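PDB 1X9F: hemoglobin chain d1 from Lumbricus terrestris, which probably carries oxygen as a heme-containing globin subunit of the earthworm's extracellular hemoglobin, its heme holding carbon monoxide in this structure. Local coordinates for residues 9-14 against 122-128; 73-77 against 131-135. All coordinates share one frame; numbering follows the deposited sequence.

Contact 1 of 2, residues 9-14 against 122-128; sequences KVKLQW and HFDFGAW
A single amide, that of Gln13 on helix 4-18, makes three hydrogen bonds across the contact, two with the turn before helix 125-139 and one with Trp128 in its first turn. Its OE1 accepts from Asp124 N and from Trp128 NE1, each at 3.0 Å and each on a lone pair in the carbonyl plane; Gln13 OE1 lies close to the plane of the Trp128 indole. Gln13 NE2 donates to His122 O at 2.8 Å, approaching from above that carbonyl's plane, and also bonds Asp129 of the neighbouring Globin III chain. In globin terms this joins the A helix to the start of the H helix, whose N-cap is Asp124: OD2 takes the Ala127 N-H at 3.1 Å, while OD1 forms a salt bridge with Lys9 NZ at 2.8 Å. The bent lysine chain (CG anti to the backbone N, chi1 -170°) crosses the Asp124 side chain at about a right angle. The Trp128 indole is sandwiched, Val10 CG1 sitting over its six-membered ring in a CH-pi contact, 3.8 Å from the centroid, and Phe123 CE1 lying on the opposite face. At the indole's edge, Trp128 CH2 meets Trp14 CE3 at 3.7 Å.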
ATOM      1  N   LYS D   9      12.978 -22.420   9.639  1.00 23.97           N
ATOM      2  CA  LYS D   9      12.002 -21.337   9.658  1.00 23.28           C
ATOM      3  C   LYS D   9      12.667 -20.006   9.377  1.00 23.75           C
ATOM      4  O   LYS D   9      12.175 -19.208   8.577  1.00 23.32           O
ATOM      5  CB  LYS D   9      11.322 -21.269  11.026  1.00 24.19           C
ATOM      6  CG  LYS D   9      10.126 -20.337  11.081  1.00 21.35           C
ATOM      7  CD  LYS D   9       9.059 -20.790  10.091  1.00 24.37           C
ATOM      8  CE  LYS D   9       7.657 -20.565  10.643  1.00 26.21           C
ATOM      9  NZ  LYS D   9       7.412 -21.335  11.898  1.00 20.44           N
ATOM     10  N   VAL D  10      13.786 -19.775  10.054  1.00 23.88           N
ATOM     11  CA  VAL D  10      14.524 -18.540   9.892  1.00 22.48           C
ATOM     12  C   VAL D  10      15.024 -18.442   8.463  1.00 23.76           C
ATOM     13  O   VAL D  10      14.871 -17.396   7.831  1.00 24.62           O
ATOM     14  CB  VAL D  10      15.682 -18.435  10.893  1.00 20.96           C
ATOM     15  CG1 VAL D  10      16.655 -17.323  10.493  1.00 19.83           C
ATOM     16  CG2 VAL D  10      15.132 -18.169  12.287  1.00 22.28           C
ATOM     17  N   LYS D  11      15.587 -19.528   7.940  1.00 24.54           N
ATOM     18  CA  LYS D  11      16.055 -19.523   6.554  1.00 25.90           C
ATOM     19  C   LYS D  11      14.945 -19.092   5.583  1.00 24.46           C
ATOM     20  O   LYS D  11      15.157 -18.220   4.739  1.00 25.00           O
ATOM     21  CB  LYS D  11      16.608 -20.894   6.144  1.00 24.09           C
ATOM     22  CG  LYS D  11      17.905 -21.294   6.877  1.00 23.53           C
ATOM     23  CD  LYS D  11      18.295 -22.702   6.387  1.00 32.82           C
ATOM     24  CE  LYS D  11      19.509 -23.240   7.128  1.00 30.30           C
ATOM     25  NZ  LYS D  11      20.770 -22.594   6.671  1.00 33.95           N
ATOM     26  N   LEU D  12      13.770 -19.705   5.721  1.00 23.59           N
ATOM     27  CA  LEU D  12      12.620 -19.441   4.854  1.00 22.82           C
ATOM     28  C   LEU D  12      12.114 -18.011   4.952  1.00 23.56           C
ATOM     29  O   LEU D  12      11.905 -17.341   3.932  1.00 21.34           O
ATOM     30  CB  LEU D  12      11.485 -20.406   5.199  1.00 21.25           C
ATOM     31  CG  LEU D  12      11.327 -21.696   4.386  1.00 24.72           C
ATOM     32  CD1 LEU D  12      12.643 -22.229   3.789  1.00 31.94           C
ATOM     33  CD2 LEU D  12      10.641 -22.756   5.244  1.00 32.06           C
ATOM     34  N   GLN D  13      11.927 -17.546   6.187  1.00 24.43           N
ATOM     35  CA  GLN D  13      11.399 -16.211   6.441  1.00 23.45           C
ATOM     36  C   GLN D  13      12.387 -15.135   6.031  1.00 25.09           C
ATOM     37  O   GLN D  13      11.992 -14.049   5.598  1.00 27.67           O
ATOM     38  CB  GLN D  13      11.016 -16.049   7.911  1.00 22.36           C
ATOM     39  CG  GLN D  13       9.858 -16.932   8.328  1.00 22.11           C
ATOM     40  CD  GLN D  13       9.138 -16.421   9.552  1.00 22.29           C
ATOM     41  OE1 GLN D  13       9.763 -15.967  10.515  1.00 26.06           O
ATOM     42  NE2 GLN D  13       7.816 -16.493   9.523  1.00 24.94           N
ATOM     43  N   TRP D  14      13.670 -15.443   6.175  1.00 24.90           N
ATOM     44  CA  TRP D  14      14.712 -14.541   5.744  1.00 24.38           C
ATOM     45  C   TRP D  14      14.664 -14.359   4.239  1.00 28.10           C
ATOM     46  O   TRP D  14      14.787 -13.238   3.747  1.00 29.39           O
ATOM     47  CB  TRP D  14      16.072 -15.087   6.134  1.00 22.30           C
ATOM     48  CG  TRP D  14      17.182 -14.223   5.688  1.00 19.77           C
ATOM     49  CD1 TRP D  14      18.231 -14.587   4.905  1.00 16.28           C
ATOM     50  CD2 TRP D  14      17.365 -12.834   5.989  1.00 25.15           C
ATOM     51  NE1 TRP D  14      19.076 -13.517   4.712  1.00 21.36           N
ATOM     52  CE2 TRP D  14      18.565 -12.426   5.364  1.00 23.08           C
ATOM     53  CE3 TRP D  14      16.641 -11.888   6.736  1.00 23.24           C
ATOM     54  CZ2 TRP D  14      19.055 -11.114   5.451  1.00 22.97           C
ATOM     55  CZ3 TRP D  14      17.127 -10.582   6.823  1.00 25.27           C
ATOM     56  CH2 TRP D  14      18.326 -10.211   6.182  1.00 26.44           C
ATOM     57  N   HIS D 122       2.949 -13.689  11.039  1.00 29.54           N
ATOM     58  CA  HIS D 122       3.547 -14.996  10.769  1.00 31.33           C
ATOM     59  C   HIS D 122       4.991 -15.088  11.262  1.00 30.07           C
ATOM     60  O   HIS D 122       5.613 -16.158  11.204  1.00 28.97           O
ATOM     61  CB  HIS D 122       3.560 -15.264   9.263  1.00 35.28           C
ATOM     62  CG  HIS D 122       2.216 -15.535   8.658  1.00 43.52           C
ATOM     63  ND1 HIS D 122       1.217 -16.230   9.309  1.00 51.52           N
ATOM     64  CD2 HIS D 122       1.734 -15.256   7.423  1.00 46.33           C
ATOM     65  CE1 HIS D 122       0.167 -16.339   8.512  1.00 53.95           C
ATOM     66  NE2 HIS D 122       0.457 -15.760   7.360  1.00 50.65           N
ATOM     67  N   PHE D 123       5.531 -13.960  11.708  1.00 27.23           N
ATOM     68  CA  PHE D 123       6.934 -13.849  12.060  1.00 25.16           C
ATOM     69  C   PHE D 123       7.259 -14.728  13.263  1.00 24.54           C
ATOM     70  O   PHE D 123       6.716 -14.529  14.348  1.00 24.09           O
ATOM     71  CB  PHE D 123       7.268 -12.373  12.303  1.00 26.03           C
ATOM     72  CG  PHE D 123       8.627 -12.124  12.890  1.00 28.15           C
ATOM     73  CD1 PHE D 123       9.785 -12.532  12.234  1.00 28.25           C
ATOM     74  CD2 PHE D 123       8.745 -11.431  14.092  1.00 28.71           C
ATOM     75  CE1 PHE D 123      11.041 -12.275  12.788  1.00 31.15           C
ATOM     76  CE2 PHE D 123       9.993 -11.171  14.653  1.00 26.88           C
ATOM     77  CZ  PHE D 123      11.143 -11.596  14.001  1.00 32.14           C
ATOM     78  N   ASP D 124       8.128 -15.712  13.047  1.00 24.61           N
ATOM     79  CA  ASP D 124       8.531 -16.622  14.111  1.00 22.66           C
ATOM     80  C   ASP D 124       9.584 -16.009  15.025  1.00 24.87           C
ATOM     81  O   ASP D 124      10.770 -16.363  14.982  1.00 23.75           O
ATOM     82  CB  ASP D 124       9.030 -17.939  13.541  1.00 24.63           C
ATOM     83  CG  ASP D 124       8.940 -19.067  14.542  1.00 26.87           C
ATOM     84  OD1 ASP D 124       8.817 -20.231  14.103  1.00 30.52           O
ATOM     85  OD2 ASP D 124       8.967 -18.897  15.784  1.00 20.40           O
ATOM     86  N   PHE D 125       9.106 -15.094  15.858  1.00 24.63           N
ATOM     87  CA  PHE D 125       9.896 -14.395  16.848  1.00 21.60           C
ATOM     88  C   PHE D 125      10.753 -15.345  17.694  1.00 24.21           C
ATOM     89  O   PHE D 125      11.950 -15.108  17.865  1.00 23.50           O
ATOM     90  CB  PHE D 125       8.950 -13.570  17.727  1.00 21.29           C
ATOM     91  CG  PHE D 125       9.649 -12.728  18.745  1.00 23.08           C
ATOM     92  CD1 PHE D 125       9.838 -13.200  20.043  1.00 22.61           C
ATOM     93  CD2 PHE D 125      10.126 -11.463  18.413  1.00 20.69           C
ATOM     94  CE1 PHE D 125      10.496 -12.428  20.998  1.00 20.55           C
ATOM     95  CE2 PHE D 125      10.783 -10.679  19.360  1.00 19.76           C
ATOM     96  CZ  PHE D 125      10.970 -11.164  20.658  1.00 20.77           C
ATOM     97  N   GLY D 126      10.136 -16.409  18.210  1.00 24.11           N
ATOM     98  CA  GLY D 126      10.844 -17.421  18.991  1.00 20.48           C
ATOM     99  C   GLY D 126      12.034 -17.986  18.238  1.00 24.28           C
ATOM    100  O   GLY D 126      13.163 -17.962  18.737  1.00 24.50           O
ATOM    101  N   ALA D 127      11.779 -18.475  17.025  1.00 24.79           N
ATOM    102  CA  ALA D 127      12.825 -19.067  16.195  1.00 25.47           C
ATOM    103  C   ALA D 127      13.907 -18.045  15.886  1.00 25.29           C
ATOM    104  O   ALA D 127      15.088 -18.324  16.077  1.00 25.22           O
ATOM    105  CB  ALA D 127      12.240 -19.640  14.912  1.00 23.79           C
ATOM    106  N   TRP D 128      13.506 -16.861  15.428  1.00 29.49           N
ATOM    107  CA  TRP D 128      14.465 -15.799  15.132  1.00 31.05           C
ATOM    108  C   TRP D 128      15.322 -15.475  16.319  1.00 32.66           C
ATOM    109  O   TRP D 128      16.552 -15.496  16.225  1.00 33.49           O
ATOM    110  CB  TRP D 128      13.773 -14.536  14.650  1.00 27.41           C
ATOM    111  CG  TRP D 128      13.512 -14.634  13.239  1.00 26.02           C
ATOM    112  CD1 TRP D 128      12.409 -15.171  12.663  1.00 26.10           C
ATOM    113  CD2 TRP D 128      14.389 -14.261  12.172  1.00 24.47           C
ATOM    114  NE1 TRP D 128      12.521 -15.126  11.296  1.00 30.87           N
ATOM    115  CE2 TRP D 128      13.731 -14.575  10.967  1.00 25.41           C
ATOM    116  CE3 TRP D 128      15.660 -13.674  12.107  1.00 21.61           C
ATOM    117  CZ2 TRP D 128      14.294 -14.322   9.712  1.00 24.27           C
ATOM    118  CZ3 TRP D 128      16.225 -13.428  10.854  1.00 20.76           C
ATOM    119  CH2 TRP D 128      15.539 -13.752   9.676  1.00 18.95           C
TER

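Contact 2 of 2, residues 73-77 against 131-135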
ATOM      1  N   THR D  73      25.499 -15.975   7.629  1.00 18.23           N
ATOM      2  CA  THR D  73      25.330 -16.632   8.919  1.00 20.00           C
ATOM      3  C   THR D  73      24.002 -17.367   8.998  1.00 21.10           C
ATOM      4  O   THR D  73      23.963 -18.491   9.485  1.00 21.09           O
ATOM      5  CB  THR D  73      25.457 -15.645  10.097  1.00 19.43           C
ATOM      6  OG1 THR D  73      24.487 -14.600   9.962  1.00 26.60           O
ATOM      7  CG2 THR D  73      26.784 -14.910  10.059  1.00 21.55           C
ATOM      8  N   ILE D  74      22.919 -16.748   8.539  1.00 20.94           N
ATOM      9  CA  ILE D  74      21.631 -17.437   8.504  1.00 17.93           C
ATOM     10  C   ILE D  74      21.740 -18.710   7.670  1.00 18.99           C
ATOM     11  O   ILE D  74      21.209 -19.757   8.050  1.00 20.04           O
ATOM     12  CB  ILE D  74      20.532 -16.504   7.968  1.00 19.62           C
ATOM     13  CG1 ILE D  74      20.294 -15.373   8.981  1.00 14.54           C
ATOM     14  CG2 ILE D  74      19.232 -17.282   7.673  1.00 14.25           C
ATOM     15  CD1 ILE D  74      19.297 -14.340   8.524  1.00  9.71           C
ATOM     16  N   SER D  75      22.450 -18.638   6.550  1.00 19.52           N
ATOM     17  CA  SER D  75      22.541 -19.804   5.679  1.00 21.69           C
ATOM     18  C   SER D  75      23.508 -20.877   6.210  1.00 21.63           C
ATOM     19  O   SER D  75      23.565 -21.982   5.666  1.00 19.92           O
ATOM     20  CB  SER D  75      22.876 -19.396   4.240  1.00 21.72           C
ATOM     21  OG  SER D  75      24.235 -19.007   4.115  1.00 33.25           O
ATOM     22  N   MET D  76      24.246 -20.548   7.274  1.00 22.64           N
ATOM     23  CA  MET D  76      25.161 -21.489   7.935  1.00 22.46           C
ATOM     24  C   MET D  76      24.610 -22.035   9.250  1.00 23.79           C
ATOM     25  O   MET D  76      25.296 -22.790   9.945  1.00 22.63           O
ATOM     26  CB  MET D  76      26.520 -20.833   8.199  1.00 22.44           C
ATOM     27  CG  MET D  76      27.379 -20.671   6.967  1.00 20.48           C
ATOM     28  SD  MET D  76      28.947 -19.890   7.357  1.00 18.19           S
ATOM     29  CE  MET D  76      29.694 -19.853   5.731  1.00 15.87           C
ATOM     30  N   LEU D  77      23.379 -21.661   9.594  1.00 25.33           N
ATOM     31  CA  LEU D  77      22.761 -22.113  10.846  1.00 26.46           C
ATOM     32  C   LEU D  77      22.801 -23.637  11.050  1.00 28.12           C
ATOM     33  O   LEU D  77      22.816 -24.109  12.186  1.00 30.07           O
ATOM     34  CB  LEU D  77      21.322 -21.589  10.960  1.00 24.29           C
ATOM     35  CG  LEU D  77      20.944 -20.383  11.844  1.00 23.93           C
ATOM     36  CD1 LEU D  77      22.135 -19.591  12.386  1.00 23.28           C
ATOM     37  CD2 LEU D  77      19.966 -19.470  11.099  1.00 22.39           C
ATOM     38  N   CYS D 131      17.748 -18.193  17.183  1.00 44.34           N
ATOM     39  CA  CYS D 131      18.690 -18.374  16.085  1.00 44.86           C
ATOM     40  C   CYS D 131      19.712 -17.259  15.866  1.00 41.73           C
ATOM     41  O   CYS D 131      20.913 -17.528  15.779  1.00 42.44           O
ATOM     42  CB  CYS D 131      17.902 -18.591  14.800  1.00 45.95           C
ATOM     43  SG  CYS D 131      18.360 -20.101  13.952  1.00 61.51           S
ATOM     44  N   VAL D 132      19.241 -16.021  15.756  1.00 39.28           N
ATOM     45  CA  VAL D 132      20.136 -14.896  15.487  1.00 37.52           C
ATOM     46  C   VAL D 132      20.965 -14.560  16.728  1.00 37.44           C
ATOM     47  O   VAL D 132      22.105 -14.107  16.616  1.00 36.22           O
ATOM     48  CB  VAL D 132      19.360 -13.655  14.964  1.00 39.05           C
ATOM     49  CG1 VAL D 132      20.287 -12.457  14.785  1.00 32.14           C
ATOM     50  CG2 VAL D 132      18.677 -13.971  13.645  1.00 36.41           C
ATOM     51  N   ASP D 133      20.384 -14.801  17.903  1.00 35.57           N
ATOM     52  CA  ASP D 133      21.052 -14.588  19.188  1.00 35.36           C
ATOM     53  C   ASP D 133      22.410 -15.257  19.213  1.00 33.19           C
ATOM     54  O   ASP D 133      23.414 -14.636  19.565  1.00 33.15           O
ATOM     55  CB  ASP D 133      20.216 -15.181  20.310  1.00 36.71           C
ATOM     56  CG  ASP D 133      20.049 -14.240  21.467  1.00 42.35           C
ATOM     57  OD1 ASP D 133      19.028 -14.375  22.178  1.00 52.28           O
ATOM     58  OD2 ASP D 133      20.865 -13.335  21.750  1.00 46.84           O
ATOM     59  N   GLN D 134      22.425 -16.531  18.833  1.00 32.88           N
ATOM     60  CA  GLN D 134      23.654 -17.294  18.701  1.00 33.56           C
ATOM     61  C   GLN D 134      24.638 -16.604  17.754  1.00 33.90           C
ATOM     62  O   GLN D 134      25.838 -16.553  18.036  1.00 35.68           O
ATOM     63  CB  GLN D 134      23.343 -18.713  18.216  1.00 34.49           C
ATOM     64  CG  GLN D 134      24.570 -19.509  17.781  1.00 37.05           C
ATOM     65  CD  GLN D 134      24.231 -20.734  16.952  1.00 39.32           C
ATOM     66  OE1 GLN D 134      25.045 -21.654  16.848  1.00 35.25           O
ATOM     67  NE2 GLN D 134      23.038 -20.755  16.361  1.00 35.00           N
ATOM     68  N   ILE D 135      24.126 -16.073  16.640  1.00 32.77           N
ATOM     69  CA  ILE D 135      24.956 -15.340  15.682  1.00 30.94           C
ATOM     70  C   ILE D 135      25.519 -14.083  16.331  1.00 30.67           C
ATOM     71  O   ILE D 135      26.727 -13.853  16.291  1.00 31.01           O
ATOM     72  CB  ILE D 135      24.171 -14.985  14.392  1.00 30.09           C
ATOM     73  CG1 ILE D 135      23.778 -16.256  13.638  1.00 23.59           C
ATOM     74  CG2 ILE D 135      25.009 -14.076  13.484  1.00 28.24           C
ATOM     75  CD1 ILE D 135      22.719 -16.010  12.565  1.00 33.39           C
TER
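The last turn of helix 57-75 and the residues that follow it face the middle of helix 125-139, with the backbones nearest at Thr73 and Ile135, whose CA atoms are 6.9 Å apart. Farther along, Leu77 CA lies 7.6 Å from Cys131 CA, and the two segments run in opposite senses: the start of 73-77 meets the end of 131-135. Met76 N bonds Thr73 O and Leu77 N bonds Ile74 O, and the chain then brings the Leu77 side chain back against its partner helix.

No hydrogen bond crosses this interface; it is made by apolar packing. Ile135 is central, its CG1 anti to the carbonyl carbon (chi1 -65°) and its chain extended (chi2 166°), which carries CD1 between Thr73 and Leu77. There CD1 touches Leu77 CD1 at 3.6 Å, the two side chains crossing at about a right angle, and it also rests against Thr73 OG1, a hydroxyl whose hydrogen-bond partner is Leu70 O in its own helix. Ile135 CG2 meets Thr73 CB at 3.8 Å, the two side chains crossing at a slant. The other methyl of Leu77, CD2, packs on Cys131 SG, which is tied by a disulfide to Cys2. Cutting Ile135 back to an alanine is likely to open a gap between Thr73 and Leu77, depriving Leu77 CD1 of its closest partner across the interface.

In globin nomenclature the pairing is of the E helix end with the H helix, a short way from the heme, about 5 Å from the Ile135 side chain. Helix 80-95 borders it through Leu90 against Thr73 and Leu83 against Gln134, helix 4-18 packs Val10 on both Ile74 and Cys131, and helix 101-119 places Leu108 beside Val132.

Overall arrangement
From the N terminus the chain first passes through 9-14 on helix 4-18, then reaches 73-77 at the end of helix 57-75, and only later returns through 122-128 and 131-135, both in the final part of the globin fold. Contact 1 closes a loop of 107 residues, contact 2 one of 53; because their segments alternate, the two loops cross rather than nest. Their centres lie 11 Å apart, and helix 125-139 serves both. They also touch directly: Trp14 CD2 packs on Ile74 CD1 at 3.5 Å, and Lys11 NZ probably hydrogen-bonds Ile74 O at 3.2 Å. Helices 4-18, 57-75 and 125-139 thereby pack together in a single group.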